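Local coordinates for probable transcriptional regulator (Pseudomonas aeruginosa, PDB 2ESN), which probably binds DNA through an N-terminal helix-turn-helix domain and regulates transcription in response to an effector, as LysR-type regulators do, at the interface of chains A and B. Coordinates in Å, arbitrary orientation; residue numbers count along the deposited sequence, not the author numbering. Chains: chain A/B, probable transcriptional regulator.

The interface of chains A and B. Residues chain A 7, 12, 15, 76-77, 80; chain B 80, 84, 88.
At A:Ala80 and B:Ala80 the linker helices of the two chains, A 68-87 and B 68-91, pass each other obliquely and roughly antiparallel, with CA of A:Ala80 4.0 Å from CA of B:Ala80. One helical turn further on, B:Leu84 reaches into the N-terminal domain of chain A. In LysR-type regulators this long helix follows the winged helix-turn-helix and pairs the DNA-binding domains of a dimer; the two-fold symmetric interface here fits that arrangement and repeats each contact with the chains exchanged. The crossing illustrates how a small residue can allow close approach: the methyl CB of A:Ala80 lies 3.6 Å from the backbone O of B:Ala80, and the reciprocal methyl approaches the carbonyl of A:Ala80 in the same way.

B:Leu84 acts as the knob, with 91 Å² of its surface hidden by chain A. Its CG, set opposite the carbonyl carbon (chi1 -69°), presses on CB of A:Ala80 at 3.5 Å, somewhat tighter than usual for carbons. Both methyls of the fork meet A:Leu15, on helix 14-24, which comes tip to tip: its CD1 lies 3.5 Å from CD2 of B:Leu84 and 3.6 Å from CD1. CD2 also packs on CB of A:Ala80, 3.6 Å away, with the backbone of A:Ala76 and A:Val77 further off, while CD1 turns toward A:Leu7 and, more distantly, A:Leu12.

A:Leu7, from the segment ahead of helix 14-24, closes the flank of B:Leu84 opposite A:Ala80. With CG swung away from the backbone N (chi1 -151°), its side chain runs across that of B:Leu84 at about a right angle and lays CD1 on the CB of B:Leu84, 3.5 Å away. The same methyl meets CD1 of B:Leu88, one turn further along the helix, with the two side chains again crossing at about a right angle.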
loop_
_atom_site.group_PDB
_atom_site.type_symbol
_atom_site.label_atom_id
_atom_site.label_comp_id
_atom_site.label_asym_id
_atom_site.label_seq_id
_atom_site.Cartn_x
_atom_site.Cartn_y
_atom_site.Cartn_z
ATOM N N LEU A 7 4.808 -28.153 -18.210
ATOM C CA LEU A 7 5.691 -27.102 -18.555
ATOM C C LEU A 7 7.116 -27.572 -18.275
ATOM O O LEU A 7 8.056 -27.210 -18.979
ATOM C CB LEU A 7 5.325 -25.919 -17.666
ATOM C CG LEU A 7 5.520 -24.463 -18.050
ATOM C CD1 LEU A 7 4.650 -24.101 -19.250
ATOM C CD2 LEU A 7 5.139 -23.656 -16.789
ATOM N N LEU A 12 11.395 -25.769 -23.386
ATOM C CA LEU A 12 10.894 -24.392 -23.631
ATOM C C LEU A 12 11.622 -23.638 -24.763
ATOM O O LEU A 12 11.032 -22.781 -25.374
ATOM C CB LEU A 12 10.859 -23.532 -22.341
ATOM C CG LEU A 12 10.033 -24.133 -21.201
ATOM C CD1 LEU A 12 10.195 -23.315 -19.920
ATOM C CD2 LEU A 12 8.568 -24.303 -21.622
ATOM N N LEU A 15 9.736 -23.326 -28.039
ATOM C CA LEU A 15 8.688 -22.298 -28.166
ATOM C C LEU A 15 9.081 -21.171 -29.126
ATOM O O LEU A 15 8.200 -20.555 -29.719
ATOM C CB LEU A 15 8.347 -21.688 -26.808
ATOM C CG LEU A 15 7.560 -22.634 -25.877
ATOM C CD1 LEU A 15 7.079 -21.869 -24.704
ATOM C CD2 LEU A 15 6.364 -23.351 -26.559
ATOM N N ALA A 76 -0.884 -17.293 -26.166
ATOM C CA ALA A 76 -0.182 -17.700 -24.928
ATOM C C ALA A 76 1.328 -17.654 -25.115
ATOM O O ALA A 76 2.017 -16.991 -24.327
ATOM C CB ALA A 76 -0.661 -19.106 -24.439
ATOM N N VAL A 77 1.829 -18.297 -26.180
ATOM C CA VAL A 77 3.275 -18.267 -26.486
ATOM C C VAL A 77 3.776 -16.838 -26.754
ATOM O O VAL A 77 4.852 -16.451 -26.280
ATOM C CB VAL A 77 3.656 -19.234 -27.660
ATOM C CG1 VAL A 77 5.113 -19.173 -27.986
ATOM C CG2 VAL A 77 3.261 -20.708 -27.343
ATOM N N ALA A 80 3.812 -14.928 -23.349
ATOM C CA ALA A 80 4.959 -15.466 -22.595
ATOM C C ALA A 80 6.296 -14.980 -23.127
ATOM O O ALA A 80 7.146 -14.544 -22.353
ATOM C CB ALA A 80 4.912 -16.995 -22.572
ATOM N N ALA B 80 5.374 -14.976 -17.551
ATOM C CA ALA B 80 5.565 -15.872 -18.703
ATOM C C ALA B 80 4.986 -17.293 -18.450
ATOM O O ALA B 80 4.080 -17.752 -19.171
ATOM C CB ALA B 80 6.977 -15.936 -19.056
ATOM N N LEU B 84 1.987 -19.363 -20.317
ATOM C CA LEU B 84 2.196 -20.678 -20.944
ATOM C C LEU B 84 1.322 -21.711 -20.294
ATOM O O LEU B 84 0.644 -22.476 -20.993
ATOM C CB LEU B 84 3.628 -21.127 -20.846
ATOM C CG LEU B 84 4.603 -20.348 -21.678
ATOM C CD1 LEU B 84 6.010 -20.874 -21.368
ATOM C CD2 LEU B 84 4.241 -20.489 -23.172
ATOM N N LEU B 88 -1.413 -24.174 -22.149
ATOM C CA LEU B 88 -1.109 -25.595 -22.132
ATOM C C LEU B 88 -2.178 -26.434 -21.438
ATOM O O LEU B 88 -2.285 -27.662 -21.676
ATOM C CB LEU B 88 0.221 -25.803 -21.448
ATOM C CG LEU B 88 1.370 -25.449 -22.361
ATOM C CD1 LEU B 88 2.685 -25.880 -21.759
ATOM C CD2 LEU B 88 1.120 -26.136 -23.684
#